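Local coordinates for NAD-dependent protein deacylase 2 (Archaeoglobus fulgidus, PDB 4TWJ) that removes acetyl and longer acyl groups from lysine side chains at the expense of NAD, and deacetylates the chromatin protein Alba to strengthen its DNA binding, at residues Phe187-Gly191 with Ser192-Val196; Tyr204-Lys208 with Ala209-Met213; Gly236-Leu239 with Pro240-Glu244; Tyr157-Arg161 with Val162-Gly166. All coordinates share one frame; numbering follows the deposited sequence.

Contact 1: residues Phe187-Gly191 with Ser192-Val196. With ACT (acetate ion), chain F.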
loop_
_atom_site.group_PDB
_atom_site.type_symbol
_atom_site.label_atom_id
_atom_site.label_comp_id
_atom_site.label_asym_id
_atom_site.label_seq_id
_atom_site.Cartn_x
_atom_site.Cartn_y
_atom_site.Cartn_z
ATOM N N PHE A 187 5.329 7.968 12.016
ATOM C CA PHE A 187 5.307 7.183 10.785
ATOM C C PHE A 187 5.019 5.742 11.180
ATOM O O PHE A 187 5.816 5.125 11.888
ATOM C CB PHE A 187 6.655 7.304 10.073
ATOM C CG PHE A 187 6.646 6.832 8.642
ATOM C CD1 PHE A 187 6.534 7.739 7.599
ATOM C CD2 PHE A 187 6.785 5.482 8.335
ATOM C CE1 PHE A 187 6.545 7.310 6.282
ATOM C CE2 PHE A 187 6.797 5.050 7.018
ATOM C CZ PHE A 187 6.677 5.967 5.994
ATOM N N MET A 188 3.867 5.225 10.762
ATOM C CA MET A 188 3.442 3.882 11.155
ATOM C C MET A 188 3.381 2.964 9.943
ATOM O O MET A 188 2.589 3.187 9.028
ATOM C CB MET A 188 2.082 3.921 11.860
ATOM C CG MET A 188 1.559 2.542 12.251
ATOM S SD MET A 188 0.213 2.571 13.452
ATOM C CE MET A 188 -1.050 3.440 12.534
ATOM N N VAL A 189 4.238 1.945 9.941
ATOM C CA VAL A 189 4.238 0.920 8.902
ATOM C C VAL A 189 3.254 -0.180 9.306
ATOM O O VAL A 189 3.279 -0.641 10.450
ATOM C CB VAL A 189 5.650 0.321 8.713
ATOM C CG1 VAL A 189 5.613 -0.904 7.800
ATOM C CG2 VAL A 189 6.598 1.378 8.160
ATOM N N VAL A 190 2.384 -0.578 8.378
ATOM C CA VAL A 190 1.420 -1.661 8.619
ATOM C C VAL A 190 1.432 -2.655 7.454
ATOM O O VAL A 190 1.114 -2.299 6.322
ATOM C CB VAL A 190 -0.020 -1.129 8.802
ATOM C CG1 VAL A 190 -0.967 -2.263 9.186
ATOM C CG2 VAL A 190 -0.065 -0.022 9.847
ATOM N N GLY A 191 1.787 -3.904 7.739
ATOM C CA GLY A 191 1.716 -4.960 6.738
ATOM C C GLY A 191 2.709 -4.828 5.600
ATOM O O GLY A 191 2.354 -5.058 4.445
ATOM N N SER A 192 3.946 -4.456 5.918
ATOM C CA SER A 192 5.029 -4.461 4.927
ATOM C C SER A 192 6.325 -4.993 5.525
ATOM O O SER A 192 6.679 -4.659 6.654
ATOM C CB SER A 192 5.263 -3.060 4.362
ATOM O OG SER A 192 6.330 -3.068 3.420
ATOM N N SER A 193 7.041 -5.806 4.748
ATOM C CA SER A 193 8.344 -6.333 5.166
ATOM C C SER A 193 9.500 -5.394 4.798
ATOM O O SER A 193 10.647 -5.649 5.161
ATOM C CB SER A 193 8.578 -7.736 4.584
ATOM O OG SER A 193 8.286 -7.778 3.201
ATOM N N LEU A 194 9.192 -4.310 4.083
ATOM C CA LEU A 194 10.167 -3.268 3.755
ATOM C C LEU A 194 11.358 -3.813 2.961
ATOM O O LEU A 194 12.517 -3.493 3.239
ATOM C CB LEU A 194 10.615 -2.520 5.019
ATOM C CG LEU A 194 9.455 -1.897 5.807
ATOM C CD1 LEU A 194 9.929 -1.299 7.120
ATOM C CD2 LEU A 194 8.743 -0.847 4.965
ATOM N N VAL A 195 11.041 -4.621 1.953
ATOM C CA VAL A 195 12.042 -5.192 1.048
ATOM C C VAL A 195 11.869 -4.720 -0.401
ATOM O O VAL A 195 12.629 -5.134 -1.277
ATOM C CB VAL A 195 12.028 -6.741 1.095
ATOM C CG1 VAL A 195 12.453 -7.230 2.470
ATOM C CG2 VAL A 195 10.666 -7.307 0.713
ATOM N N VAL A 196 10.876 -3.871 -0.657
ATOM C CA VAL A 196 10.657 -3.341 -2.002
ATOM C C VAL A 196 11.019 -1.860 -2.054
ATOM O O VAL A 196 10.425 -1.035 -1.359
ATOM C CB VAL A 196 9.209 -3.561 -2.478
ATOM C CG1 VAL A 196 9.009 -2.956 -3.862
ATOM C CG2 VAL A 196 8.883 -5.047 -2.494
HETATM C C ACT F . 5.049 -6.880 1.847
HETATM O O ACT F . 6.240 -6.765 2.199
HETATM O OXT ACT F . 4.502 -6.037 1.106
HETATM C CH3 ACT F . 4.259 -8.059 2.331
#
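V189, which meets S192 and L194 through CG1, brings its other methyl to the edge of the F187 ring: CG2 lies in the ring plane, 3.8 Å from F187 CE2. A206 CB and M213 CE approach from the same side of that plane, and V19 and P203 also touch F187. The segment is the end of a parallel strand in the Rossmann fold of the sirtuin, where the strand passes into the loop G191-S192-S193 that binds NAD. G191, with positive phi (68°), turns the chain out of strand 186-190. Across the turn, V189 CG1 stands 4.1 Å from S192 CB and 4.2 Å from L194 CD2, a small apolar patch under the loop that F227 extends. S192 has OG anti to its own N (chi1 179°), and from there the hydroxyl accepts L194 N at 3.2 Å, closing an ST turn; Q100 NE2 is its partner from outside the loop, while S192 O is bonded to N217 ND2. Both Q100 and N217 belong to the NAD site. An acetate ion, probably from the crystallisation liquor, sits at the loop and is hydrogen-bonded to A24 N. Its O atom accepts a very short bond from S193 OG and a nearly straight one from S193 N, 2.8 Å long with an angle of 170° at the hydrogen.

Contact 2: residues Tyr204-Lys208 with Ala209-Met213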
loop_
_atom_site.group_PDB
_atom_site.type_symbol
_atom_site.label_atom_id
_atom_site.label_comp_id
_atom_site.label_asym_id
_atom_site.label_seq_id
_atom_site.Cartn_x
_atom_site.Cartn_y
_atom_site.Cartn_z
ATOM N N TYR A 204 12.912 5.037 6.347
ATOM C CA TYR A 204 14.245 5.522 6.714
ATOM C C TYR A 204 14.339 7.043 6.623
ATOM O O TYR A 204 14.994 7.679 7.443
ATOM C CB TYR A 204 15.317 4.878 5.845
ATOM C CG TYR A 204 15.459 3.397 6.075
ATOM C CD1 TYR A 204 16.056 2.906 7.235
ATOM C CD2 TYR A 204 15.006 2.483 5.135
ATOM C CE1 TYR A 204 16.192 1.543 7.446
ATOM C CE2 TYR A 204 15.131 1.122 5.341
ATOM C CZ TYR A 204 15.726 0.656 6.493
ATOM O OH TYR A 204 15.854 -0.703 6.688
ATOM N N ILE A 205 13.688 7.619 5.619
ATOM C CA ILE A 205 13.620 9.074 5.493
ATOM C C ILE A 205 12.904 9.689 6.699
ATOM O O ILE A 205 13.367 10.685 7.262
ATOM C CB ILE A 205 12.924 9.490 4.178
ATOM C CG1 ILE A 205 13.823 9.155 2.982
ATOM C CG2 ILE A 205 12.573 10.970 4.192
ATOM C CD1 ILE A 205 13.130 9.245 1.637
ATOM N N ALA A 206 11.779 9.099 7.094
ATOM C CA ALA A 206 11.031 9.586 8.258
ATOM C C ALA A 206 11.856 9.461 9.541
ATOM O O ALA A 206 11.865 10.370 10.375
ATOM C CB ALA A 206 9.712 8.836 8.395
ATOM N N LYS A 207 12.560 8.341 9.677
ATOM C CA LYS A 207 13.439 8.098 10.827
ATOM C C LYS A 207 14.539 9.163 10.909
ATOM O O LYS A 207 14.764 9.751 11.973
ATOM C CB LYS A 207 14.049 6.695 10.724
ATOM C CG LYS A 207 15.080 6.346 11.787
ATOM C CD LYS A 207 14.454 6.006 13.118
ATOM C CE LYS A 207 15.494 5.397 14.049
ATOM N NZ LYS A 207 14.897 4.991 15.339
ATOM N N LYS A 208 15.210 9.416 9.789
ATOM C CA LYS A 208 16.254 10.447 9.730
ATOM C C LYS A 208 15.705 11.833 10.077
ATOM O O LYS A 208 16.403 12.657 10.678
ATOM C CB LYS A 208 16.904 10.470 8.341
ATOM C CG LYS A 208 17.896 11.607 8.121
ATOM C CD LYS A 208 18.384 11.687 6.684
ATOM C CE LYS A 208 19.467 10.665 6.387
ATOM N NZ LYS A 208 20.162 10.951 5.099
ATOM N N ALA A 209 14.451 12.079 9.700
ATOM C CA ALA A 209 13.782 13.353 9.962
ATOM C C ALA A 209 13.290 13.509 11.408
ATOM O O ALA A 209 12.778 14.570 11.773
ATOM C CB ALA A 209 12.626 13.537 8.991
ATOM N N GLY A 210 13.429 12.460 12.219
ATOM C CA GLY A 210 13.110 12.526 13.645
ATOM C C GLY A 210 11.714 12.064 14.022
ATOM O O GLY A 210 11.274 12.273 15.157
ATOM N N ALA A 211 11.016 11.422 13.088
ATOM C CA ALA A 211 9.674 10.909 13.361
ATOM C C ALA A 211 9.727 9.737 14.335
ATOM O O ALA A 211 10.681 8.962 14.346
ATOM C CB ALA A 211 8.992 10.475 12.070
ATOM N N LYS A 212 8.688 9.612 15.148
ATOM C CA LYS A 212 8.510 8.429 15.981
ATOM C C LYS A 212 8.012 7.306 15.084
ATOM O O LYS A 212 7.066 7.494 14.313
ATOM C CB LYS A 212 7.508 8.703 17.097
ATOM C CG LYS A 212 7.904 9.842 18.030
ATOM C CD LYS A 212 9.240 9.610 18.712
ATOM C CE LYS A 212 9.220 8.386 19.609
ATOM N NZ LYS A 212 10.403 8.345 20.513
ATOM N N MET A 213 8.654 6.147 15.191
ATOM C CA MET A 213 8.467 5.061 14.234
ATOM C C MET A 213 7.710 3.895 14.859
ATOM O O MET A 213 8.135 3.346 15.878
ATOM C CB MET A 213 9.828 4.579 13.732
ATOM C CG MET A 213 10.704 5.651 13.105
ATOM S SD MET A 213 10.022 6.436 11.628
ATOM C CE MET A 213 9.835 5.017 10.555
HETATM O O HOH W 1 13.378 9.318 14.436
#
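A206 and K207 at the end of helix 201-208 pack against A211 and M213, across a Schellman motif that turns the helix toward strand 212-217. This is the return corner of a beta-alpha-beta unit whose first strand is 186-190. The tight part is the inner side. M213 lays its sulfur along the last helical turn, SD 4.0 Å from A206 CB and 3.7 Å from K207 N; chi1 (-56°) and chi2 (-62°) bring SD to the helix, and a further bend at chi3 sets the direction of the terminal methyl. A211 CB sits 4.1 Å from A206 CB and close to A206 O. The same carbonyl accepts A211 N at 3.0 Å, one of the two bonds back into the last turn that make the Schellman motif. F227 also touches M213. K207 lies obliquely over the methionine, its CD 3.8 Å from M213 CG, and carries its ammonium group on to I226 O, so the aliphatic part of the lysine lines the apolar side while its charged end has a partner elsewhere.

The outer side, formed by K208, A209 and G210, is exposed and held mainly by backbone. A209 N bonds to I205 O as in the helix proper. G210, with phi 95°, then reverses the chain; its N is hydrogen-bonded to K207 O, from above the carbonyl plane. On this looser side a water spans the corner, donating to K207 O at 2.9 Å and to A211 O at 2.7 Å.

Contact 3: residues Gly236-Leu239 with Pro240-Glu244. With ACT (acetate ion), chain G.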
loop_
_atom_site.group_PDB
_atom_site.type_symbol
_atom_site.label_atom_id
_atom_site.label_comp_id
_atom_site.label_asym_id
_atom_site.label_seq_id
_atom_site.Cartn_x
_atom_site.Cartn_y
_atom_site.Cartn_z
ATOM N N GLY A 236 -5.860 -6.188 11.411
ATOM C CA GLY A 236 -7.301 -6.048 11.607
ATOM C C GLY A 236 -7.724 -6.064 13.065
ATOM O O GLY A 236 -8.787 -5.551 13.406
ATOM N N GLU A 237 -6.895 -6.666 13.916
ATOM C CA GLU A 237 -7.116 -6.679 15.359
ATOM C C GLU A 237 -6.411 -5.510 16.037
ATOM O O GLU A 237 -7.003 -4.823 16.869
ATOM C CB GLU A 237 -6.608 -7.989 15.963
ATOM C CG GLU A 237 -7.303 -9.228 15.422
ATOM C CD GLU A 237 -6.759 -10.515 16.013
ATOM O OE1 GLU A 237 -6.288 -10.498 17.171
ATOM O OE2 GLU A 237 -6.804 -11.550 15.315
ATOM N N VAL A 238 -5.153 -5.285 15.667
ATOM C CA VAL A 238 -4.316 -4.280 16.318
ATOM C C VAL A 238 -4.785 -2.847 16.043
ATOM O O VAL A 238 -4.894 -2.049 16.971
ATOM C CB VAL A 238 -2.833 -4.425 15.899
ATOM C CG1 VAL A 238 -1.993 -3.272 16.434
ATOM C CG2 VAL A 238 -2.270 -5.759 16.381
ATOM N N LEU A 239 -5.054 -2.518 14.780
ATOM C CA LEU A 239 -5.344 -1.122 14.412
ATOM C C LEU A 239 -6.603 -0.550 15.075
ATOM O O LEU A 239 -6.576 0.588 15.544
ATOM C CB LEU A 239 -5.401 -0.928 12.889
ATOM C CG LEU A 239 -4.094 -0.494 12.210
ATOM C CD1 LEU A 239 -3.832 0.986 12.456
ATOM C CD2 LEU A 239 -2.911 -1.332 12.669
ATOM N N PRO A 240 -7.707 -1.323 15.116
ATOM C CA PRO A 240 -8.867 -0.836 15.873
ATOM C C PRO A 240 -8.571 -0.578 17.352
ATOM O O PRO A 240 -9.069 0.399 17.908
ATOM C CB PRO A 240 -9.893 -1.960 15.703
ATOM C CG PRO A 240 -9.549 -2.564 14.386
ATOM C CD PRO A 240 -8.042 -2.527 14.332
ATOM N N LYS A 241 -7.757 -1.430 17.975
ATOM C CA LYS A 241 -7.383 -1.236 19.379
ATOM C C LYS A 241 -6.573 0.041 19.575
ATOM O O LYS A 241 -6.759 0.747 20.569
ATOM C CB LYS A 241 -6.606 -2.435 19.917
ATOM C CG LYS A 241 -7.453 -3.685 20.063
ATOM C CD LYS A 241 -6.637 -4.857 20.578
ATOM C CE LYS A 241 -7.382 -6.167 20.375
ATOM N NZ LYS A 241 -8.701 -6.178 21.064
ATOM N N ILE A 242 -5.679 0.330 18.630
ATOM C CA ILE A 242 -4.931 1.586 18.652
ATOM C C ILE A 242 -5.886 2.781 18.567
ATOM O O ILE A 242 -5.767 3.722 19.354
ATOM C CB ILE A 242 -3.874 1.662 17.521
ATOM C CG1 ILE A 242 -2.765 0.635 17.766
ATOM C CG2 ILE A 242 -3.270 3.059 17.453
ATOM C CD1 ILE A 242 -1.773 0.511 16.628
ATOM N N VAL A 243 -6.836 2.734 17.637
ATOM C CA VAL A 243 -7.799 3.827 17.463
ATOM C C VAL A 243 -8.604 4.052 18.748
ATOM O O VAL A 243 -8.763 5.190 19.196
ATOM C CB VAL A 243 -8.762 3.574 16.279
ATOM C CG1 VAL A 243 -9.876 4.617 16.249
ATOM C CG2 VAL A 243 -8.001 3.586 14.961
ATOM N N GLU A 244 -9.098 2.970 19.346
ATOM C CA GLU A 244 -9.874 3.084 20.585
ATOM C C GLU A 244 -9.052 3.740 21.698
ATOM O O GLU A 244 -9.563 4.590 22.428
ATOM C CB GLU A 244 -10.409 1.716 21.029
ATOM C CG GLU A 244 -11.449 1.117 20.087
ATOM C CD GLU A 244 -12.654 2.019 19.857
ATOM O OE1 GLU A 244 -13.594 1.979 20.681
ATOM O OE2 GLU A 244 -12.670 2.762 18.847
HETATM C C ACT G . -5.906 -8.415 8.690
HETATM O O ACT G . -5.477 -8.608 9.848
HETATM O OXT ACT G . -5.142 -8.134 7.738
HETATM C CH3 ACT G . -7.381 -8.522 8.435
#
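V238 O and L239 O accept I242 N and V243 N at 3.0 Å each, regular bonds that carry helix 235-249 through the kink at P240, whose N has no hydrogen to return to the turn before. The proline ring occupies that place instead: P240 CG lies 3.2 Å from G236 O, and P240 CD presses to 3.4 Å on L239 CB, a tight fit. One turn along, K241 runs its aliphatic chain over E237 O, with CG 3.4 Å from it, while the charged ends of E237 and K241 stay apart. On the buried side V238 holds CG1 anti to its N (chi1 173°), pointing that methyl up the helix to I242 CD1 at 3.8 Å. I231 touches both residues, and I5, A8 and L12 of helix 2-14 close over I242. L239 faces M188 and V190 of strand 186-190, and A84 of helix 80-90 packs on it and on V243. At the start of the helix G236 N donates to an acetate ion at 2.9 Å, beside A235 of the NAD site. The arrangement is that of a proline-kinked helix packed against the parallel sheet of a Rossmann fold, its N-terminal end at the NAD-binding site.

Contact 4: residues Tyr157-Arg161 with Val162-Gly166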
loop_
_atom_site.group_PDB
_atom_site.type_symbol
_atom_site.label_atom_id
_atom_site.label_comp_id
_atom_site.label_asym_id
_atom_site.label_seq_id
_atom_site.Cartn_x
_atom_site.Cartn_y
_atom_site.Cartn_z
ATOM N N TYR A 157 -1.652 -7.236 -25.016
ATOM C CA TYR A 157 -0.832 -6.375 -24.155
ATOM C C TYR A 157 -1.613 -5.209 -23.552
ATOM O O TYR A 157 -1.276 -4.042 -23.768
ATOM C CB TYR A 157 0.388 -5.861 -24.926
ATOM C CG TYR A 157 1.398 -6.940 -25.215
ATOM C CD1 TYR A 157 1.271 -7.762 -26.331
ATOM C CD2 TYR A 157 2.469 -7.153 -24.360
ATOM C CE1 TYR A 157 2.199 -8.758 -26.594
ATOM C CE2 TYR A 157 3.395 -8.144 -24.611
ATOM C CZ TYR A 157 3.258 -8.945 -25.723
ATOM O OH TYR A 157 4.192 -9.931 -25.965
ATOM N N VAL A 158 -2.652 -5.537 -22.788
ATOM C CA VAL A 158 -3.366 -4.544 -21.990
ATOM C C VAL A 158 -2.697 -4.489 -20.624
ATOM O O VAL A 158 -2.789 -5.438 -19.840
ATOM C CB VAL A 158 -4.857 -4.890 -21.821
ATOM C CG1 VAL A 158 -5.549 -3.856 -20.933
ATOM C CG2 VAL A 158 -5.533 -4.978 -23.180
ATOM N N LYS A 159 -2.012 -3.381 -20.357
ATOM C CA LYS A 159 -1.243 -3.222 -19.128
ATOM C C LYS A 159 -1.967 -2.274 -18.172
ATOM O O LYS A 159 -2.281 -1.149 -18.550
ATOM C CB LYS A 159 0.147 -2.665 -19.441
ATOM C CG LYS A 159 1.092 -2.652 -18.247
ATOM C CD LYS A 159 2.335 -1.831 -18.522
ATOM C CE LYS A 159 3.245 -1.801 -17.305
ATOM N NZ LYS A 159 2.739 -0.886 -16.244
ATOM N N PRO A 160 -2.225 -2.720 -16.929
ATOM C CA PRO A 160 -2.811 -1.787 -15.975
ATOM C C PRO A 160 -1.796 -0.725 -15.582
ATOM O O PRO A 160 -0.590 -0.967 -15.674
ATOM C CB PRO A 160 -3.160 -2.677 -14.782
ATOM C CG PRO A 160 -2.175 -3.789 -14.843
ATOM C CD PRO A 160 -1.839 -3.994 -16.293
ATOM N N ARG A 161 -2.274 0.435 -15.138
ATOM C CA ARG A 161 -1.383 1.504 -14.678
ATOM C C ARG A 161 -0.867 1.200 -13.271
ATOM O O ARG A 161 -1.054 1.968 -12.320
ATOM C CB ARG A 161 -2.073 2.864 -14.771
ATOM C CG ARG A 161 -2.277 3.286 -16.208
ATOM C CD ARG A 161 -2.763 4.715 -16.341
ATOM N NE ARG A 161 -3.147 4.990 -17.723
ATOM C CZ ARG A 161 -3.825 6.061 -18.127
ATOM N NH1 ARG A 161 -4.204 6.997 -17.258
ATOM N NH2 ARG A 161 -4.125 6.202 -19.413
ATOM N N VAL A 162 -0.215 0.049 -13.182
ATOM C CA VAL A 162 0.430 -0.438 -11.981
ATOM C C VAL A 162 1.919 -0.421 -12.273
ATOM O O VAL A 162 2.339 -0.718 -13.392
ATOM C CB VAL A 162 -0.029 -1.877 -11.669
ATOM C CG1 VAL A 162 0.883 -2.556 -10.653
ATOM C CG2 VAL A 162 -1.471 -1.870 -11.183
ATOM N N VAL A 163 2.714 -0.066 -11.272
ATOM C CA VAL A 163 4.160 -0.152 -11.386
ATOM C C VAL A 163 4.552 -1.611 -11.189
ATOM O O VAL A 163 4.404 -2.151 -10.094
ATOM C CB VAL A 163 4.864 0.717 -10.325
ATOM C CG1 VAL A 163 6.377 0.595 -10.454
ATOM C CG2 VAL A 163 4.434 2.171 -10.461
ATOM N N LEU A 164 5.034 -2.252 -12.252
ATOM C CA LEU A 164 5.559 -3.605 -12.148
ATOM C C LEU A 164 7.015 -3.534 -11.728
ATOM O O LEU A 164 7.653 -2.489 -11.858
ATOM C CB LEU A 164 5.454 -4.332 -13.490
ATOM C CG LEU A 164 4.036 -4.480 -14.038
ATOM C CD1 LEU A 164 4.069 -5.179 -15.390
ATOM C CD2 LEU A 164 3.157 -5.232 -13.056
ATOM N N PHE A 165 7.547 -4.644 -11.227
ATOM C CA PHE A 165 8.973 -4.705 -10.922
ATOM C C PHE A 165 9.771 -4.356 -12.176
ATOM O O PHE A 165 9.432 -4.786 -13.279
ATOM C CB PHE A 165 9.362 -6.075 -10.365
ATOM C CG PHE A 165 8.953 -6.274 -8.931
ATOM C CD1 PHE A 165 9.789 -5.870 -7.899
ATOM C CD2 PHE A 165 7.727 -6.842 -8.610
ATOM C CE1 PHE A 165 9.415 -6.036 -6.574
ATOM C CE2 PHE A 165 7.347 -7.014 -7.288
ATOM C CZ PHE A 165 8.191 -6.608 -6.266
ATOM N N GLY A 166 10.794 -3.525 -12.004
ATOM C CA GLY A 166 11.614 -3.056 -13.116
ATOM C C GLY A 166 11.163 -1.746 -13.740
ATOM O O GLY A 166 11.824 -1.243 -14.649
#
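P160 and V162 are joined by an inverse gamma turn centred on R161. V162 N bonds to P160 O at only 2.7 Å, with a C=O...N angle of 90° and the donor well above the carbonyl plane, a geometry imposed by the tight three-residue turn. K159 spans the same corner from the side. Its chain is extended up to chi4, where a bend (-76°) turns NZ inward to V162 O, 2.9 Å away and nearly in line with that carbonyl; P160 O, at 3.4 Å, is a weak second acceptor. E167 OE2 makes a salt bridge to the same ammonium group and also accepts L164 N, so lysine and glutamate together tie both arms of the bend. Here the chain leaves the small three-stranded antiparallel sheet of the zinc-binding module and heads for helix 171-182 of the Rossmann domain. The apolar contacts are lighter: the K159 and L164 side chains run antiparallel to one another, with K159 CE 4.0 Å from L164 CD1, and P160 CB touches V162 CG2 at 4.1 Å, with F63 packed on both P160 and L164. R161 points its guanidinium group the other way, to a salt bridge with D125. Beyond the corner the chain lines the acyl-lysine site: V162 and F165 pack on the modified side chain of the bound peptide, V163 O accepts a hydrogen bond from it, and the V163 backbone bonds to H118, the predicted proton acceptor.

Overall arrangement
Following the chain, contact 4 comes first, closing the bend where strand 158-162 leaves the zinc-side sheet. Helix 171-182 then leads to strand 186-190 and contact 1, contact 2 ends the next helix, and contact 3 lies in the last one. All four follow in series; none nests or crosses. Contacts 1 and 2 share a beta-alpha-beta unit: F187 N meets K212 O at 2.9 Å, probably a hydrogen bond between neighbouring strands. Contact 3 lies against the strand of contact 1, where M188 SD also comes near I242 CD1. V196 touches F165, linking contact 1 to contact 4 near the bound peptide, whereas contacts 3 and 4 stand about 33 Å apart between centres, on opposite sides of the chain's centre.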